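Side-chain contacts in 3-ketosteroid-delta4-5alpha-dehydrogenase (PDB 4AT2), which catalyses the FAD-dependent dehydrogenation of 3-ketosteroids at the delta4-(5alpha) position, as a step of steroid catabolism: residues 256-261 with 293-298; 452-457 with 471-476. One frame throughout, in Å; residues are numbered along the deposited sequence.

Contact 1: 256-261 with 293-298. With FAD (flavin-adenine dinucleotide), chain D.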
loop_
_atom_site.group_PDB
_atom_site.type_symbol
_atom_site.label_atom_id
_atom_site.label_comp_id
_atom_site.label_asym_id
_atom_site.label_seq_id
_atom_site.Cartn_x
_atom_site.Cartn_y
_atom_site.Cartn_z
ATOM N N VAL A 256 24.518 -2.387 17.229
ATOM C CA VAL A 256 24.567 -2.674 15.807
ATOM C C VAL A 256 23.679 -1.639 15.120
ATOM O O VAL A 256 22.539 -1.412 15.543
ATOM C CB VAL A 256 24.019 -4.083 15.495
ATOM C CG1 VAL A 256 23.823 -4.280 13.991
ATOM C CG2 VAL A 256 24.942 -5.158 16.061
ATOM N N VAL A 257 24.215 -0.990 14.090
ATOM C CA VAL A 257 23.423 -0.074 13.251
ATOM C C VAL A 257 23.183 -0.721 11.888
ATOM O O VAL A 257 24.125 -0.950 11.131
ATOM C CB VAL A 257 24.116 1.294 13.039
ATOM C CG1 VAL A 257 23.256 2.200 12.147
ATOM C CG2 VAL A 257 24.403 1.973 14.378
ATOM N N LEU A 258 21.919 -0.994 11.580
ATOM C CA LEU A 258 21.552 -1.513 10.260
ATOM C C LEU A 258 21.398 -0.357 9.284
ATOM O O LEU A 258 20.587 0.546 9.494
ATOM C CB LEU A 258 20.255 -2.332 10.328
ATOM C CG LEU A 258 20.267 -3.524 11.300
ATOM C CD1 LEU A 258 18.887 -4.168 11.349
ATOM C CD2 LEU A 258 21.314 -4.549 10.901
ATOM N N ALA A 259 22.193 -0.391 8.219
ATOM C CA ALA A 259 22.262 0.714 7.256
ATOM C C ALA A 259 22.542 0.146 5.856
ATOM O O ALA A 259 23.264 0.734 5.049
ATOM C CB ALA A 259 23.336 1.706 7.681
ATOM N N THR A 260 21.948 -1.010 5.586
ATOM C CA THR A 260 22.235 -1.783 4.360
ATOM C C THR A 260 21.286 -1.508 3.191
ATOM O O THR A 260 21.373 -2.169 2.161
ATOM C CB THR A 260 22.234 -3.301 4.620
ATOM O OG1 THR A 260 20.938 -3.695 5.094
ATOM C CG2 THR A 260 23.285 -3.679 5.644
ATOM N N GLY A 261 20.383 -0.551 3.338
ATOM C CA GLY A 261 19.541 -0.188 2.202
ATOM C C GLY A 261 18.213 -0.911 2.146
ATOM O O GLY A 261 17.803 -1.568 3.099
ATOM N N ILE A 293 16.060 -5.811 6.928
ATOM C CA ILE A 293 14.662 -5.763 7.347
ATOM C C ILE A 293 14.268 -7.131 7.894
ATOM O O ILE A 293 13.705 -7.231 8.984
ATOM C CB ILE A 293 13.717 -5.318 6.196
ATOM C CG1 ILE A 293 13.997 -3.854 5.831
ATOM C CG2 ILE A 293 12.268 -5.499 6.634
ATOM C CD1 ILE A 293 13.414 -3.377 4.510
ATOM N N LEU A 294 14.582 -8.183 7.147
ATOM C CA LEU A 294 14.226 -9.545 7.553
ATOM C C LEU A 294 14.926 -9.980 8.840
ATOM O O LEU A 294 14.305 -10.611 9.702
ATOM C CB LEU A 294 14.503 -10.535 6.412
ATOM C CG LEU A 294 13.759 -10.301 5.080
ATOM C CD1 LEU A 294 14.230 -11.302 4.031
ATOM C CD2 LEU A 294 12.234 -10.340 5.239
ATOM N N MET A 295 16.206 -9.627 8.964
ATOM C CA MET A 295 17.007 -9.970 10.140
ATOM C C MET A 295 16.383 -9.390 11.399
ATOM O O MET A 295 16.376 -10.035 12.455
ATOM C CB MET A 295 18.416 -9.394 10.003
ATOM C CG MET A 295 19.291 -10.165 9.041
ATOM S SD MET A 295 20.831 -9.289 8.678
ATOM C CE MET A 295 21.261 -8.730 10.282
ATOM N N ALA A 296 15.880 -8.166 11.270
ATOM C CA ALA A 296 15.286 -7.467 12.403
ATOM C C ALA A 296 13.879 -8.011 12.687
ATOM O O ALA A 296 13.527 -8.222 13.850
ATOM C CB ALA A 296 15.270 -5.963 12.156
ATOM N N GLN A 297 13.094 -8.265 11.640
ATOM C CA GLN A 297 11.770 -8.866 11.822
ATOM C C GLN A 297 11.868 -10.189 12.587
ATOM O O GLN A 297 10.972 -10.528 13.357
ATOM C CB GLN A 297 11.099 -9.147 10.479
ATOM C CG GLN A 297 10.539 -7.937 9.745
ATOM C CD GLN A 297 9.774 -8.364 8.507
ATOM O OE1 GLN A 297 10.322 -8.373 7.388
ATOM N NE2 GLN A 297 8.508 -8.761 8.691
ATOM N N ALA A 298 12.951 -10.942 12.360
ATOM C CA ALA A 298 13.158 -12.217 13.056
ATOM C C ALA A 298 13.151 -12.048 14.574
ATOM O O ALA A 298 12.811 -12.990 15.288
ATOM C CB ALA A 298 14.447 -12.896 12.592
HETATM P PA FAD D . 23.123 2.846 0.351
HETATM O O1A FAD D . 23.670 4.203 0.138
HETATM O O2A FAD D . 22.839 2.003 -0.821
HETATM O O5B FAD D . 24.128 2.059 1.318
HETATM C C5B FAD D . 23.838 0.727 1.754
HETATM C C4B FAD D . 25.152 -0.072 1.794
HETATM O O4B FAD D . 24.807 -1.338 2.396
HETATM C C3B FAD D . 25.630 -0.372 0.367
HETATM O O3B FAD D . 27.018 0.026 0.238
HETATM C C2B FAD D . 25.443 -1.886 0.226
HETATM O O2B FAD D . 26.480 -2.456 -0.616
HETATM C C1B FAD D . 25.570 -2.356 1.674
HETATM N N9A FAD D . 24.917 -3.655 1.946
HETATM C C8A FAD D . 23.810 -4.172 1.398
HETATM N N7A FAD D . 23.587 -5.361 1.955
HETATM C C5A FAD D . 24.551 -5.588 2.868
HETATM C C6A FAD D . 24.826 -6.609 3.717
HETATM N N6A FAD D . 24.016 -7.668 3.739
HETATM N N1A FAD D . 25.888 -6.582 4.539
HETATM C C2A FAD D . 26.736 -5.484 4.544
HETATM N N3A FAD D . 26.450 -4.441 3.668
HETATM C C4A FAD D . 25.366 -4.524 2.852
HETATM N N1 FAD D . 17.699 10.018 -3.023
HETATM C C2 FAD D . 17.828 11.319 -2.572
HETATM O O2 FAD D . 17.423 11.605 -1.453
HETATM N N3 FAD D . 18.419 12.295 -3.387
HETATM C C4 FAD D . 18.846 11.970 -4.676
HETATM O O4 FAD D . 19.348 12.858 -5.371
HETATM C C4X FAD D . 18.709 10.655 -5.135
HETATM N N5 FAD D . 19.092 10.309 -6.388
HETATM C C5X FAD D . 18.738 9.106 -6.881
HETATM C C6 FAD D . 18.896 8.829 -8.243
HETATM C C7 FAD D . 18.548 7.580 -8.763
HETATM C C7M FAD D . 18.729 7.357 -10.143
HETATM C C8 FAD D . 18.019 6.588 -7.910
HETATM C C8M FAD D . 17.654 5.305 -8.365
HETATM C C9 FAD D . 17.874 6.865 -6.548
HETATM C C9A FAD D . 18.209 8.127 -6.034
HETATM N N10 FAD D . 18.038 8.413 -4.720
HETATM C C10 FAD D . 18.139 9.685 -4.308
HETATM C "C1'" FAD D . 17.818 7.364 -3.691
HETATM C "C2'" FAD D . 19.089 7.190 -2.846
HETATM O "O2'" FAD D . 20.160 6.978 -3.768
HETATM C "C3'" FAD D . 18.967 5.982 -1.904
HETATM O "O3'" FAD D . 17.625 5.812 -1.415
HETATM C "C4'" FAD D . 19.934 6.152 -0.720
HETATM O "O4'" FAD D . 21.259 6.320 -1.245
HETATM C "C5'" FAD D . 19.898 4.921 0.188
HETATM O "O5'" FAD D . 20.755 5.167 1.320
HETATM P P FAD D . 21.187 3.949 2.284
HETATM O O1P FAD D . 20.001 3.306 2.860
HETATM O O2P FAD D . 22.279 4.456 3.180
HETATM O O3P FAD D . 21.728 2.852 1.206
#
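Leu258 meets the helix 291-297 with a different methyl for each partner. Its CD1 rests against Ala296 CB at 4.1 Å, while CD2 lies alongside the terminal methyl of Met295, with 4.2 Å between CD2 and CE. Met295 answers with a chain extended through chi2 and bent at chi3 (43°), the bend bringing CE to Leu258. Leu471 adds to this buried apolar patch, touching both Leu258 and Ala296.

The strand 255-258 runs parallel within the five-stranded sheet of the FAD-binding domain, an arrangement consistent with a Rossmann-type fold, in which the chain leaving a strand is handed to the dinucleotide. Here the helix packs against the last residue of the strand, and the next three residues reach the cofactor.

The contact between 256-261 and 293-298 is itself apolar; a polar tie comes from Ser292, the residue preceding 293-298 in the same helix, whose OG shares a hydrogen bond with Thr260 OG1. With OG1 wedged between the backbone N and the carbonyl carbon (chi1 61°), the methyl CG2 of Thr260 is left to lie over the face of the adenine, 3.6 Å from C4A and C5A of FAD.

Backbone atoms make the remaining cofactor contacts. Thr260 O approaches adenine C8A of FAD at 3.2 Å, and Ala259 O comes to 3.3 Å from C5B of the ribose. Gly261, at backbone angles that favour glycine, brings its CA to 3.6 Å from the phosphate oxygen O1P of FAD.

Contact 2: 452-457 with 471-476. With FAD (flavin-adenine dinucleotide), chain D.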
loop_
_atom_site.group_PDB
_atom_site.type_symbol
_atom_site.label_atom_id
_atom_site.label_comp_id
_atom_site.label_asym_id
_atom_site.label_seq_id
_atom_site.Cartn_x
_atom_site.Cartn_y
_atom_site.Cartn_z
ATOM N N LEU A 452 11.789 -0.921 8.375
ATOM C CA LEU A 452 11.709 -1.011 9.822
ATOM C C LEU A 452 11.169 0.261 10.459
ATOM O O LEU A 452 11.472 1.373 10.018
ATOM C CB LEU A 452 13.090 -1.322 10.393
ATOM C CG LEU A 452 13.678 -2.677 9.966
ATOM C CD1 LEU A 452 15.167 -2.710 10.313
ATOM C CD2 LEU A 452 12.924 -3.861 10.578
ATOM N N ARG A 453 10.388 0.081 11.518
ATOM C CA ARG A 453 9.872 1.186 12.302
ATOM C C ARG A 453 10.945 1.582 13.327
ATOM O O ARG A 453 11.438 0.729 14.084
ATOM C CB ARG A 453 8.585 0.744 13.012
ATOM C CG ARG A 453 7.958 1.814 13.891
ATOM C CD ARG A 453 7.166 2.819 13.086
ATOM N NE ARG A 453 6.424 3.731 13.960
ATOM C CZ ARG A 453 5.112 3.656 14.199
ATOM N NH1 ARG A 453 4.357 2.714 13.622
ATOM N NH2 ARG A 453 4.546 4.546 15.012
ATOM N N THR A 454 11.299 2.866 13.341
ATOM C CA THR A 454 12.325 3.365 14.256
ATOM C C THR A 454 11.859 4.620 14.987
ATOM O O THR A 454 11.000 5.366 14.494
ATOM C CB THR A 454 13.645 3.728 13.534
ATOM O OG1 THR A 454 13.386 4.741 12.552
ATOM C CG2 THR A 454 14.316 2.498 12.870
ATOM N N THR A 455 12.458 4.861 16.151
ATOM C CA THR A 455 12.214 6.078 16.918
ATOM C C THR A 455 12.997 7.243 16.313
ATOM O O THR A 455 13.817 7.051 15.410
ATOM C CB THR A 455 12.687 5.936 18.368
ATOM O OG1 THR A 455 14.117 5.818 18.379
ATOM C CG2 THR A 455 12.049 4.723 19.064
ATOM N N VAL A 456 12.786 8.458 16.830
ATOM C CA VAL A 456 13.587 9.608 16.374
ATOM C C VAL A 456 15.061 9.480 16.763
ATOM O O VAL A 456 15.920 10.193 16.241
ATOM C CB VAL A 456 13.013 10.956 16.857
ATOM C CG1 VAL A 456 11.642 11.176 16.235
ATOM C CG2 VAL A 456 12.929 11.001 18.382
ATOM N N ASN A 457 15.345 8.552 17.672
ATOM C CA ASN A 457 16.720 8.229 18.049
ATOM C C ASN A 457 17.260 6.996 17.311
ATOM O O ASN A 457 18.333 6.472 17.647
ATOM C CB ASN A 457 16.838 8.075 19.565
ATOM C CG ASN A 457 16.688 9.401 20.293
ATOM O OD1 ASN A 457 15.806 9.563 21.147
ATOM N ND2 ASN A 457 17.518 10.364 19.937
ATOM N N LEU A 471 19.939 -2.548 19.107
ATOM C CA LEU A 471 19.619 -2.505 17.673
ATOM C C LEU A 471 19.122 -1.150 17.195
ATOM O O LEU A 471 18.133 -0.615 17.701
ATOM C CB LEU A 471 18.600 -3.590 17.306
ATOM C CG LEU A 471 18.454 -3.855 15.797
ATOM C CD1 LEU A 471 19.765 -4.332 15.179
ATOM C CD2 LEU A 471 17.326 -4.857 15.571
ATOM N N PHE A 472 19.818 -0.626 16.192
ATOM C CA PHE A 472 19.541 0.696 15.647
ATOM C C PHE A 472 19.518 0.591 14.139
ATOM O O PHE A 472 20.031 -0.385 13.572
ATOM C CB PHE A 472 20.620 1.674 16.119
ATOM C CG PHE A 472 20.792 1.664 17.610
ATOM C CD1 PHE A 472 19.980 2.463 18.412
ATOM C CD2 PHE A 472 21.691 0.779 18.213
ATOM C CE1 PHE A 472 20.097 2.418 19.792
ATOM C CE2 PHE A 472 21.811 0.730 19.597
ATOM C CZ PHE A 472 21.016 1.555 20.383
ATOM N N ALA A 473 18.919 1.576 13.478
ATOM C CA ALA A 473 18.819 1.504 12.011
ATOM C C ALA A 473 18.517 2.852 11.397
ATOM O O ALA A 473 17.862 3.685 12.022
ATOM C CB ALA A 473 17.763 0.485 11.589
ATOM N N ALA A 474 18.982 3.052 10.165
ATOM C CA ALA A 474 18.691 4.284 9.431
ATOM C C ALA A 474 18.853 4.050 7.942
ATOM O O ALA A 474 19.444 3.049 7.519
ATOM C CB ALA A 474 19.592 5.419 9.898
ATOM N N GLY A 475 18.343 4.988 7.154
ATOM C CA GLY A 475 18.409 4.861 5.692
ATOM C C GLY A 475 17.274 3.997 5.184
ATOM O O GLY A 475 16.261 3.809 5.875
ATOM N N ARG A 476 17.427 3.456 3.979
ATOM C CA ARG A 476 16.278 2.811 3.334
ATOM C C ARG A 476 15.948 1.395 3.817
ATOM O O ARG A 476 15.026 0.766 3.298
ATOM C CB ARG A 476 16.331 2.921 1.797
ATOM C CG ARG A 476 16.146 4.365 1.289
ATOM C CD ARG A 476 14.693 4.881 1.321
ATOM N NE ARG A 476 14.145 5.021 2.685
ATOM C CZ ARG A 476 14.504 5.973 3.551
ATOM N NH1 ARG A 476 15.412 6.887 3.209
ATOM N NH2 ARG A 476 13.969 6.007 4.778
HETATM P PA FAD D . 23.123 2.846 0.351
HETATM O O1A FAD D . 23.670 4.203 0.138
HETATM O O2A FAD D . 22.839 2.003 -0.821
HETATM O O5B FAD D . 24.128 2.059 1.318
HETATM C C5B FAD D . 23.838 0.727 1.754
HETATM C C4B FAD D . 25.152 -0.072 1.794
HETATM O O4B FAD D . 24.807 -1.338 2.396
HETATM C C3B FAD D . 25.630 -0.372 0.367
HETATM O O3B FAD D . 27.018 0.026 0.238
HETATM C C2B FAD D . 25.443 -1.886 0.226
HETATM O O2B FAD D . 26.480 -2.456 -0.616
HETATM C C1B FAD D . 25.570 -2.356 1.674
HETATM N N9A FAD D . 24.917 -3.655 1.946
HETATM C C8A FAD D . 23.810 -4.172 1.398
HETATM N N7A FAD D . 23.587 -5.361 1.955
HETATM C C5A FAD D . 24.551 -5.588 2.868
HETATM C C6A FAD D . 24.826 -6.609 3.717
HETATM N N6A FAD D . 24.016 -7.668 3.739
HETATM N N1A FAD D . 25.888 -6.582 4.539
HETATM C C2A FAD D . 26.736 -5.484 4.544
HETATM N N3A FAD D . 26.450 -4.441 3.668
HETATM C C4A FAD D . 25.366 -4.524 2.852
HETATM N N1 FAD D . 17.699 10.018 -3.023
HETATM C C2 FAD D . 17.828 11.319 -2.572
HETATM O O2 FAD D . 17.423 11.605 -1.453
HETATM N N3 FAD D . 18.419 12.295 -3.387
HETATM C C4 FAD D . 18.846 11.970 -4.676
HETATM O O4 FAD D . 19.348 12.858 -5.371
HETATM C C4X FAD D . 18.709 10.655 -5.135
HETATM N N5 FAD D . 19.092 10.309 -6.388
HETATM C C5X FAD D . 18.738 9.106 -6.881
HETATM C C6 FAD D . 18.896 8.829 -8.243
HETATM C C7 FAD D . 18.548 7.580 -8.763
HETATM C C7M FAD D . 18.729 7.357 -10.143
HETATM C C8 FAD D . 18.019 6.588 -7.910
HETATM C C8M FAD D . 17.654 5.305 -8.365
HETATM C C9 FAD D . 17.874 6.865 -6.548
HETATM C C9A FAD D . 18.209 8.127 -6.034
HETATM N N10 FAD D . 18.038 8.413 -4.720
HETATM C C10 FAD D . 18.139 9.685 -4.308
HETATM C "C1'" FAD D . 17.818 7.364 -3.691
HETATM C "C2'" FAD D . 19.089 7.190 -2.846
HETATM O "O2'" FAD D . 20.160 6.978 -3.768
HETATM C "C3'" FAD D . 18.967 5.982 -1.904
HETATM O "O3'" FAD D . 17.625 5.812 -1.415
HETATM C "C4'" FAD D . 19.934 6.152 -0.720
HETATM O "O4'" FAD D . 21.259 6.320 -1.245
HETATM C "C5'" FAD D . 19.898 4.921 0.188
HETATM O "O5'" FAD D . 20.755 5.167 1.320
HETATM P P FAD D . 21.187 3.949 2.284
HETATM O O1P FAD D . 20.001 3.306 2.860
HETATM O O2P FAD D . 22.279 4.456 3.180
HETATM O O3P FAD D . 21.728 2.852 1.206
HETATM O O HOH W 1 15.970 5.704 11.848
#
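Thr454 and Ala473 meet through a methyl and a water. The CG2 of Thr454 lies 3.8 Å from Ala473 O and also faces Ala473 CB, which Leu452 CD1 approaches at 4.3 Å. Thr454 OG1, the other branch, is 2.8 Å from a water that donates to Ala473 O, again at 2.8 Å between water oxygen and carbonyl oxygen. The carbonyl thus has a methyl and a bridged hydroxyl from one threonine, whose first torsion (chi1 60°) divides the two branches between these tasks.

Further along the same chain, Arg476 N donates to O1P of FAD at 2.8 Å in a nearly straight bond (170°). The first torsion sets Arg476 CG anti to the carbonyl carbon, 3.4 Å from the ribityl O3' of FAD; bends at chi2 and chi3 then turn the guanidinium group toward Asp494. A salt bridge there and bonds to Ser491 OG and Thr478 O hold it; Ser491 also binds FAD, making a second link between this arginine and the cofactor.

Ala473 lies on an edge strand of the parallel sheet, with Leu258 of strand 255-258 and Val460 of strand 459-461 touching its side chain, while helix 490-507 packs against Phe472 and Asn457.

In the fold
The two contacts illustrate how adjacent parallel strands can deliver their ends to one cofactor. Their centres are 9 Å apart, and strands 255-258 and 471-473 are neighbours in the sheet, joined by probable hydrogen bonds from Leu258 N to Phe472 O (2.8 Å) and from Phe472 N to Val256 O (2.9 Å). Side chains continue the join, since Ala296 CB of contact 1 packs 3.5 Å from Leu452 CD2 of contact 2. Beyond the strands the two segments converge on FAD: the glycines of both contacts approach the same phosphate oxygen, O1P. Contact 1 extends to the adenine and its ribose, contact 2 to the ribityl chain, and the steroid pocket is lined by other residues.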